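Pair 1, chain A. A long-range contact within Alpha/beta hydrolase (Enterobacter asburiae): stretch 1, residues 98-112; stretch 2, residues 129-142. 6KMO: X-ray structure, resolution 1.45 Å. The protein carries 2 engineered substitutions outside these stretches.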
# COMPACT_ATOMS: atom_id res chain seq x y z
N THR A 98 -12.34 -15.34 -22.10
CA THR A 98 -10.93 -15.02 -22.20
C THR A 98 -10.58 -14.02 -21.10
O THR A 98 -11.35 -13.12 -20.79
CB THR A 98 -10.69 -14.42 -23.58
OG1 THR A 98 -11.07 -15.38 -24.58
CG2 THR A 98 -9.23 -14.05 -23.77
N LEU A 99 -9.40 -14.21 -20.50
CA LEU A 99 -8.95 -13.34 -19.43
C LEU A 99 -7.59 -12.75 -19.78
O LEU A 99 -6.80 -13.38 -20.47
CB LEU A 99 -8.78 -14.15 -18.14
CG LEU A 99 -10.06 -14.68 -17.52
CD1 LEU A 99 -9.69 -15.66 -16.41
CD2 LEU A 99 -10.93 -13.57 -17.03
N PRO A 100 -7.27 -11.57 -19.27
CA PRO A 100 -5.87 -11.15 -19.24
C PRO A 100 -5.13 -12.02 -18.25
O PRO A 100 -5.72 -12.78 -17.48
CB PRO A 100 -5.95 -9.70 -18.76
CG PRO A 100 -7.11 -9.71 -17.85
CD PRO A 100 -8.11 -10.71 -18.41
N ALA A 101 -3.81 -11.91 -18.26
CA ALA A 101 -3.00 -12.81 -17.45
C ALA A 101 -1.80 -12.09 -16.86
O ALA A 101 -1.36 -11.02 -17.33
CB ALA A 101 -2.52 -14.02 -18.26
N PHE A 102 -1.23 -12.72 -15.83
CA PHE A 102 0.09 -12.37 -15.35
C PHE A 102 0.93 -13.64 -15.22
O PHE A 102 0.44 -14.67 -14.74
CB PHE A 102 0.09 -11.58 -14.02
CG PHE A 102 -0.62 -12.24 -12.88
CD1 PHE A 102 0.06 -12.96 -11.92
CD2 PHE A 102 -1.99 -12.07 -12.72
CE1 PHE A 102 -0.59 -13.52 -10.85
CE2 PHE A 102 -2.65 -12.63 -11.64
CZ PHE A 102 -1.95 -13.37 -10.71
N MET A 103 2.18 -13.56 -15.63
CA MET A 103 3.14 -14.59 -15.29
C MET A 103 3.40 -14.51 -13.80
O MET A 103 3.36 -13.43 -13.20
CB MET A 103 4.45 -14.38 -16.06
CG MET A 103 4.27 -14.17 -17.57
SD MET A 103 3.35 -15.50 -18.51
CE MET A 103 4.46 -16.91 -18.14
N PHE A 104 3.63 -15.67 -13.18
CA PHE A 104 3.93 -15.73 -11.76
C PHE A 104 5.25 -16.45 -11.53
O PHE A 104 5.38 -17.63 -11.86
CB PHE A 104 2.83 -16.37 -10.91
CG PHE A 104 3.13 -16.23 -9.44
CD1 PHE A 104 2.78 -15.09 -8.75
CD2 PHE A 104 3.90 -17.19 -8.80
CE1 PHE A 104 3.14 -14.92 -7.43
CE2 PHE A 104 4.27 -17.03 -7.49
CZ PHE A 104 3.89 -15.89 -6.79
N PHE A 105 6.22 -15.72 -10.96
CA PHE A 105 7.56 -16.21 -10.68
C PHE A 105 7.69 -16.37 -9.17
O PHE A 105 7.65 -15.39 -8.42
CB PHE A 105 8.58 -15.22 -11.25
CG PHE A 105 8.38 -14.92 -12.71
CD1 PHE A 105 8.12 -15.93 -13.62
CD2 PHE A 105 8.47 -13.63 -13.17
CE1 PHE A 105 7.93 -15.65 -14.96
CE2 PHE A 105 8.28 -13.34 -14.51
CZ PHE A 105 8.00 -14.37 -15.42
N HIS A 106 7.83 -17.61 -8.72
CA HIS A 106 7.86 -17.90 -7.30
C HIS A 106 9.21 -17.52 -6.68
O HIS A 106 10.23 -17.43 -7.35
CB HIS A 106 7.52 -19.36 -7.03
CG HIS A 106 8.61 -20.34 -7.34
ND1 HIS A 106 9.64 -20.59 -6.46
CD2 HIS A 106 8.78 -21.20 -8.37
CE1 HIS A 106 10.42 -21.53 -6.96
NE2 HIS A 106 9.92 -21.92 -8.11
N GLY A 107 9.18 -17.32 -5.36
CA GLY A 107 10.37 -17.08 -4.58
C GLY A 107 10.87 -18.33 -3.89
O GLY A 107 10.41 -19.45 -4.12
N GLY A 108 11.85 -18.12 -3.01
CA GLY A 108 12.56 -19.22 -2.38
C GLY A 108 14.06 -19.21 -2.55
O GLY A 108 14.71 -20.25 -2.34
N GLY A 109 14.65 -18.07 -2.92
CA GLY A 109 16.10 -18.01 -2.99
C GLY A 109 16.71 -18.87 -4.07
O GLY A 109 17.89 -19.25 -3.95
N TRP A 110 15.94 -19.20 -5.11
CA TRP A 110 16.29 -20.06 -6.23
C TRP A 110 16.38 -21.53 -5.82
O TRP A 110 16.06 -22.42 -6.62
CB TRP A 110 17.56 -19.59 -6.95
CG TRP A 110 17.42 -18.20 -7.52
CD1 TRP A 110 16.67 -17.82 -8.60
CD2 TRP A 110 18.05 -17.01 -7.03
NE1 TRP A 110 16.79 -16.47 -8.81
CE2 TRP A 110 17.64 -15.95 -7.87
CE3 TRP A 110 18.92 -16.73 -5.97
CZ2 TRP A 110 18.08 -14.65 -7.69
CZ3 TRP A 110 19.36 -15.45 -5.80
CH2 TRP A 110 18.95 -14.42 -6.65
N VAL A 111 16.77 -21.80 -4.58
CA VAL A 111 16.87 -23.16 -4.07
C VAL A 111 15.50 -23.72 -3.70
O VAL A 111 15.20 -24.89 -3.99
CB VAL A 111 17.84 -23.19 -2.87
CG1 VAL A 111 17.97 -24.60 -2.32
CG2 VAL A 111 19.19 -22.64 -3.24
N LEU A 112 14.66 -22.92 -3.05
CA LEU A 112 13.39 -23.37 -2.50
C LEU A 112 12.23 -22.97 -3.39
O LEU A 112 12.36 -22.19 -4.33
CB LEU A 112 13.15 -22.76 -1.11
CG LEU A 112 14.33 -22.58 -0.17
CD1 LEU A 112 13.84 -21.89 1.11
CD2 LEU A 112 14.98 -23.91 0.15
N SER A 129 -7.37 -9.85 -8.52
CA SER A 129 -7.16 -9.17 -9.79
C SER A 129 -8.17 -9.55 -10.86
O SER A 129 -8.34 -8.78 -11.82
CB SER A 129 -5.76 -9.47 -10.33
OG SER A 129 -5.66 -10.84 -10.72
N GLY A 130 -8.81 -10.70 -10.74
CA GLY A 130 -9.64 -11.23 -11.81
C GLY A 130 -8.90 -11.80 -12.99
O GLY A 130 -9.54 -12.18 -13.98
N ALA A 131 -7.58 -11.85 -12.95
CA ALA A 131 -6.74 -12.25 -14.06
C ALA A 131 -6.23 -13.67 -13.84
O ALA A 131 -6.15 -14.16 -12.72
CB ALA A 131 -5.56 -11.30 -14.22
N ALA A 132 -5.87 -14.34 -14.94
CA ALA A 132 -5.25 -15.64 -14.84
C ALA A 132 -3.78 -15.51 -14.47
O ALA A 132 -3.08 -14.62 -14.96
CB ALA A 132 -5.34 -16.38 -16.17
N ALA A 133 -3.31 -16.40 -13.60
CA ALA A 133 -1.89 -16.52 -13.29
C ALA A 133 -1.29 -17.67 -14.07
O ALA A 133 -1.88 -18.75 -14.16
CB ALA A 133 -1.68 -16.79 -11.80
N VAL A 134 -0.10 -17.46 -14.60
CA VAL A 134 0.66 -18.51 -15.29
C VAL A 134 1.96 -18.71 -14.51
O VAL A 134 2.95 -18.00 -14.73
CB VAL A 134 0.92 -18.19 -16.76
CG1 VAL A 134 1.63 -19.35 -17.44
CG2 VAL A 134 -0.39 -17.83 -17.46
N TYR A 135 1.94 -19.66 -13.59
CA TYR A 135 3.13 -20.05 -12.84
C TYR A 135 4.09 -20.79 -13.75
O TYR A 135 3.67 -21.67 -14.50
CB TYR A 135 2.70 -20.95 -11.65
CG TYR A 135 3.82 -21.74 -11.04
CD1 TYR A 135 4.47 -21.30 -9.90
CD2 TYR A 135 4.27 -22.92 -11.61
CE1 TYR A 135 5.53 -21.99 -9.35
CE2 TYR A 135 5.34 -23.62 -11.07
CZ TYR A 135 5.96 -23.14 -9.95
OH TYR A 135 7.04 -23.81 -9.43
N VAL A 136 5.38 -20.45 -13.69
CA VAL A 136 6.42 -21.09 -14.49
C VAL A 136 7.28 -21.97 -13.58
O VAL A 136 7.87 -21.50 -12.60
CB VAL A 136 7.31 -20.04 -15.18
CG1 VAL A 136 8.41 -20.71 -16.01
CG2 VAL A 136 6.47 -19.15 -16.07
N ASP A 137 7.38 -23.26 -13.91
CA ASP A 137 8.15 -24.20 -13.08
C ASP A 137 9.63 -24.17 -13.49
O ASP A 137 10.15 -25.07 -14.14
CB ASP A 137 7.57 -25.61 -13.18
CG ASP A 137 7.88 -26.47 -11.96
OD1 ASP A 137 7.88 -25.98 -10.80
OD2 ASP A 137 8.08 -27.70 -12.16
N TYR A 138 10.31 -23.09 -13.13
CA TYR A 138 11.70 -22.93 -13.52
C TYR A 138 12.60 -23.90 -12.75
O TYR A 138 12.27 -24.38 -11.66
CB TYR A 138 12.15 -21.48 -13.35
CG TYR A 138 12.11 -20.88 -11.94
CD1 TYR A 138 13.12 -21.14 -11.04
CD2 TYR A 138 11.09 -20.03 -11.55
CE1 TYR A 138 13.13 -20.55 -9.79
CE2 TYR A 138 11.08 -19.44 -10.31
CZ TYR A 138 12.11 -19.71 -9.42
OH TYR A 138 12.14 -19.14 -8.17
N THR A 139 13.76 -24.20 -13.33
CA THR A 139 14.67 -25.15 -12.71
C THR A 139 15.31 -24.54 -11.47
O THR A 139 15.84 -23.42 -11.55
CB THR A 139 15.77 -25.56 -13.69
OG1 THR A 139 15.17 -26.07 -14.89
CG2 THR A 139 16.66 -26.63 -13.08
N PRO A 140 15.29 -25.24 -10.33
CA PRO A 140 15.90 -24.69 -9.11
C PRO A 140 17.42 -24.68 -9.20
O PRO A 140 18.05 -25.36 -10.01
CB PRO A 140 15.46 -25.65 -8.00
CG PRO A 140 14.41 -26.53 -8.60
CD PRO A 140 14.64 -26.54 -10.07
N SER A 141 18.01 -23.92 -8.30
CA SER A 141 19.43 -23.97 -8.00
C SER A 141 19.67 -24.87 -6.79
O SER A 141 18.83 -24.96 -5.90
CB SER A 141 19.97 -22.57 -7.70
OG SER A 141 19.87 -21.72 -8.85
N PRO A 142 20.83 -25.54 -6.71
CA PRO A 142 21.98 -25.45 -7.62
C PRO A 142 21.94 -26.37 -8.83
O PRO A 142 22.91 -26.43 -9.57
CB PRO A 142 23.15 -25.82 -6.70
CG PRO A 142 22.56 -26.82 -5.77
CD PRO A 142 21.15 -26.32 -5.51
O HOH W 1 7.29 -19.47 -10.85
O HOH W 2 11.44 -23.89 -9.21
O HOH W 3 13.22 -19.78 -5.60

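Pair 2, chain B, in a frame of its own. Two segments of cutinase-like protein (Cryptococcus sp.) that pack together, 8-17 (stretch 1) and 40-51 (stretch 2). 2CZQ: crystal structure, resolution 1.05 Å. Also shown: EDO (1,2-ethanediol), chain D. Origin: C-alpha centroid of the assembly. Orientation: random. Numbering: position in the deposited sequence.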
# COMPACT_ATOMS: atom_id res chain seq x y z
N GLN B 8 12.83 14.47 -2.38
CA GLN B 8 12.10 13.93 -3.52
C GLN B 8 11.52 12.59 -3.11
O GLN B 8 12.21 11.77 -2.49
CB GLN B 8 13.01 13.76 -4.73
CG GLN B 8 12.28 13.29 -5.97
CD GLN B 8 13.19 13.19 -7.16
OE1 GLN B 8 14.23 12.53 -7.11
NE2 GLN B 8 12.82 13.84 -8.25
N TYR B 9 10.27 12.37 -3.46
CA TYR B 9 9.64 11.09 -3.15
C TYR B 9 8.59 10.73 -4.19
O TYR B 9 8.08 11.59 -4.90
CB TYR B 9 9.03 11.11 -1.74
CG TYR B 9 7.87 12.06 -1.60
CD1 TYR B 9 8.09 13.40 -1.26
CD2 TYR B 9 6.57 11.64 -1.84
CE1 TYR B 9 7.03 14.28 -1.15
CE2 TYR B 9 5.50 12.51 -1.73
CZ TYR B 9 5.74 13.83 -1.39
OH TYR B 9 4.67 14.69 -1.31
N VAL B 10 8.28 9.44 -4.25
CA VAL B 10 7.27 8.93 -5.16
C VAL B 10 6.29 8.09 -4.36
O VAL B 10 6.68 7.22 -3.57
CB VAL B 10 7.89 8.07 -6.28
CG1 VAL B 10 6.85 7.73 -7.33
CG2 VAL B 10 9.07 8.78 -6.93
N LEU B 11 5.01 8.36 -4.59
CA LEU B 11 3.91 7.56 -4.06
C LEU B 11 3.53 6.60 -5.18
O LEU B 11 2.87 6.98 -6.14
CB LEU B 11 2.74 8.46 -3.66
CG LEU B 11 3.09 9.64 -2.74
CD1 LEU B 11 1.88 10.53 -2.52
CD2 LEU B 11 3.65 9.16 -1.41
N ILE B 12 4.02 5.37 -5.07
CA ILE B 12 3.75 4.35 -6.06
C ILE B 12 2.48 3.64 -5.62
O ILE B 12 2.46 3.04 -4.54
CB ILE B 12 4.92 3.33 -6.16
CG1 ILE B 12 6.19 4.01 -6.70
CG2 ILE B 12 4.52 2.12 -7.01
CD1 ILE B 12 7.44 3.14 -6.66
N ASN B 13 1.43 3.74 -6.43
CA ASN B 13 0.17 3.12 -6.06
C ASN B 13 -0.30 2.13 -7.12
O ASN B 13 -0.25 2.42 -8.32
CB ASN B 13 -0.91 4.17 -5.75
CG ASN B 13 -1.48 4.83 -6.99
OD1 ASN B 13 -2.58 4.50 -7.44
ND2 ASN B 13 -0.73 5.77 -7.57
N THR B 14 -0.72 0.97 -6.64
CA THR B 14 -1.19 -0.11 -7.50
C THR B 14 -2.67 -0.34 -7.22
O THR B 14 -3.08 -0.57 -6.07
CB THR B 14 -0.37 -1.37 -7.26
OG1 THR B 14 1.02 -1.06 -7.39
CG2 THR B 14 -0.63 -2.41 -8.34
N ARG B 15 -3.47 -0.26 -8.28
CA ARG B 15 -4.91 -0.19 -8.17
C ARG B 15 -5.58 -1.56 -8.09
O ARG B 15 -4.95 -2.60 -8.28
CB ARG B 15 -5.47 0.60 -9.35
CG ARG B 15 -5.49 -0.16 -10.66
CD ARG B 15 -5.63 0.75 -11.84
NE ARG B 15 -5.82 0.06 -13.11
CZ ARG B 15 -4.84 -0.44 -13.85
NH1 ARG B 15 -3.58 -0.37 -13.45
NH2 ARG B 15 -5.13 -1.02 -15.01
N GLY B 16 -6.88 -1.53 -7.80
CA GLY B 16 -7.68 -2.74 -7.75
C GLY B 16 -8.23 -3.16 -9.11
O GLY B 16 -8.27 -2.37 -10.07
N THR B 17 -8.65 -4.41 -9.17
CA THR B 17 -9.32 -4.98 -10.34
C THR B 17 -10.39 -4.04 -10.86
O THR B 17 -11.24 -3.56 -10.09
CB THR B 17 -9.99 -6.31 -9.95
OG1 THR B 17 -9.02 -7.16 -9.31
CG2 THR B 17 -10.45 -7.08 -11.20
N GLY B 40 8.19 18.03 -3.64
CA GLY B 40 9.07 17.07 -4.26
C GLY B 40 8.44 15.71 -4.52
O GLY B 40 9.15 14.75 -4.81
N GLY B 41 7.12 15.65 -4.42
CA GLY B 41 6.41 14.40 -4.60
C GLY B 41 5.77 14.24 -5.97
O GLY B 41 5.32 15.20 -6.59
N THR B 42 5.74 12.99 -6.42
CA THR B 42 4.93 12.61 -7.58
C THR B 42 4.17 11.33 -7.24
O THR B 42 4.54 10.60 -6.31
CB THR B 42 5.77 12.38 -8.85
OG1 THR B 42 6.80 11.42 -8.56
CG2 THR B 42 6.50 13.66 -9.31
N ILE B 43 3.12 11.10 -8.01
CA ILE B 43 2.26 9.93 -7.85
C ILE B 43 2.45 9.06 -9.09
O ILE B 43 2.14 9.48 -10.21
CB ILE B 43 0.79 10.38 -7.72
CG1 ILE B 43 0.59 11.27 -6.48
CG2 ILE B 43 -0.13 9.15 -7.66
CD1 ILE B 43 -0.70 12.06 -6.49
N TYR B 44 2.97 7.85 -8.88
CA TYR B 44 3.19 6.91 -9.97
C TYR B 44 2.16 5.80 -9.90
O TYR B 44 2.06 5.12 -8.88
CB TYR B 44 4.60 6.30 -9.93
CG TYR B 44 4.79 5.31 -11.05
CD1 TYR B 44 4.94 5.77 -12.36
CD2 TYR B 44 4.76 3.94 -10.83
CE1 TYR B 44 5.08 4.89 -13.41
CE2 TYR B 44 4.89 3.04 -11.88
CZ TYR B 44 5.05 3.53 -13.17
OH TYR B 44 5.19 2.69 -14.25
N ASN B 45 1.43 5.61 -10.99
CA ASN B 45 0.39 4.59 -11.07
C ASN B 45 0.93 3.35 -11.76
O ASN B 45 1.22 3.36 -12.96
CB ASN B 45 -0.83 5.12 -11.82
CG ASN B 45 -1.23 6.51 -11.38
OD1 ASN B 45 -1.33 6.79 -10.18
ND2 ASN B 45 -1.47 7.39 -12.35
N THR B 46 1.07 2.28 -11.00
CA THR B 46 1.61 1.04 -11.54
C THR B 46 0.87 0.62 -12.80
O THR B 46 -0.37 0.62 -12.84
CB THR B 46 1.47 -0.03 -10.47
OG1 THR B 46 2.23 0.39 -9.34
CG2 THR B 46 2.08 -1.36 -10.91
N VAL B 47 1.63 0.25 -13.83
CA VAL B 47 1.05 -0.15 -15.10
C VAL B 47 0.91 -1.66 -15.15
O VAL B 47 1.90 -2.39 -15.11
CB VAL B 47 1.88 0.35 -16.29
CG1 VAL B 47 1.26 -0.11 -17.60
CG2 VAL B 47 1.99 1.87 -16.26
N TYR B 48 -0.34 -2.12 -15.21
CA TYR B 48 -0.67 -3.53 -15.40
C TYR B 48 -2.14 -3.61 -15.73
O TYR B 48 -2.84 -2.60 -15.72
CB TYR B 48 -0.27 -4.39 -14.19
CG TYR B 48 -1.20 -4.40 -12.99
CD1 TYR B 48 -1.60 -3.23 -12.36
CD2 TYR B 48 -1.63 -5.62 -12.46
CE1 TYR B 48 -2.44 -3.27 -11.24
CE2 TYR B 48 -2.46 -5.68 -11.35
CZ TYR B 48 -2.86 -4.51 -10.74
OH TYR B 48 -3.67 -4.59 -9.64
N THR B 49 -2.62 -4.81 -16.06
CA THR B 49 -3.99 -4.96 -16.53
C THR B 49 -5.02 -4.84 -15.41
O THR B 49 -6.16 -4.48 -15.68
CB THR B 49 -4.20 -6.30 -17.24
OG1 THR B 49 -3.74 -7.36 -16.39
CG2 THR B 49 -3.37 -6.40 -18.52
N ALA B 50 -4.64 -5.18 -14.18
CA ALA B 50 -5.59 -5.25 -13.07
C ALA B 50 -6.83 -6.06 -13.48
O ALA B 50 -7.97 -5.63 -13.28
CB ALA B 50 -5.97 -3.84 -12.58
N ASP B 51 -6.59 -7.22 -14.09
CA ASP B 51 -7.67 -8.04 -14.61
C ASP B 51 -8.19 -9.00 -13.54
O ASP B 51 -7.53 -9.21 -12.51
CB ASP B 51 -7.26 -8.78 -15.89
CG ASP B 51 -6.17 -9.81 -15.65
OD1 ASP B 51 -6.46 -10.85 -15.02
OD2 ASP B 51 -5.00 -9.66 -16.06
C1 EDO D . -12.99 -3.83 -6.13
O1 EDO D . -13.72 -3.65 -7.32
C2 EDO D . -11.63 -3.18 -6.28
O2 EDO D . -10.87 -3.85 -7.26
O HOH W 4 9.03 12.48 -7.38
O HOH W 5 -2.30 0.57 -10.90
O HOH W 6 -8.01 -1.52 -15.67

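Two neighbouring parallel strands offer side chains a fixed scaffold, and pairs 1 and 2 illustrate how differently that scaffold can be filled. Fourteen central residues superpose with an RMSD of 0.8 Å. In each pair the strands run in the same direction, with their axes at 31° in pair 1 and 23° in pair 2, and five successive backbone hydrogen bonds match. Pair 2 has one more before them, from B:Tyr9 N to B:Gly40 O (3.0 Å), where the matching A:Pro100 has no N-H to donate. In pair 1, A:Phe102 N donates to A:Ala132 O (2.8 Å) and A:Val134 N to A:Phe102 O (2.8 Å); at the matching positions of pair 2, B:Leu11 N donates to B:Thr42 O (2.9 Å) and B:Tyr44 N to B:Leu11 O (2.9 Å). One residue of the first strand thus bonds to residues two apart on the second, the signature of parallel pairing. The ladders differ in their last matched rung: A:Val136 N to A:Phe104 O is weak at 3.4 Å, whereas B:Thr46 N to B:Asn13 O is 3.0 Å. Water 1 reinforces the looser end, donating to both A:Phe104 O (2.8 Å) and A:Val136 O (2.7 Å).

On the face carrying A:Phe102 and A:Ala133, a large residue meets a small one: the p rotamer lays the phenyl ring with one face over A:Ala133 CA, and A:Phe102 CE1 lies 3.6 Å from A:Ala133 CB. Pair 2 places two medium-sized aliphatic residues here, B:Leu11 CD1 approaching B:Ile43 CG1 at 4.2 Å. The next bridge on this face departs further. A:Phe104 and A:Tyr135 meet through carbon, CD2 of the former 4.3 Å from CD1 of the latter, while B:Asn13 and B:Asn45 are joined by a hydrogen bond from B:Asn13 ND2 to B:Asn45 OD1 (2.9 Å).

The other face shows the same freedom. A:Met103 curls through three m torsions so that its CE reaches A:Val134 CG1 (3.8 Å) and A:Val136 CG2 (3.7 Å). B:Ile12, in the matching place, sends CG2 to B:Tyr44 CD2 (4.2 Å) and to B:Thr46 OG1 (3.7 Å). Where A:Phe105 CE1 rests 4.0 Å from A:Val136 CG2, B:Thr14 OG1 and B:Thr46 OG1 share a hydrogen bond of 2.7 Å.

Beyond the strands, one solution is common to both pairs. A:Tyr138 and B:Tyr48 superpose with side-chain centres 0.6 Å apart, and each hydroxyl donates to a main-chain carbonyl: A:Tyr138 OH to A:His106 O and B:Tyr48 OH to B:Arg15 O, both 2.7 Å. The acceptor residues also match, yet their side chains use the tyrosine differently. The imidazole of A:His106 forms an offset stack on the ring of A:Tyr138, with centroids 4.2 Å apart and planes at 8°. B:Arg15 instead reaches the tyrosine backbone, its NH2 donating to B:Tyr48 O at 2.9 Å, while B:Ala50 CB covers one face of the guanidinium. The backbone thus sets which positions face one another, and leaves the chemistry of the meeting open.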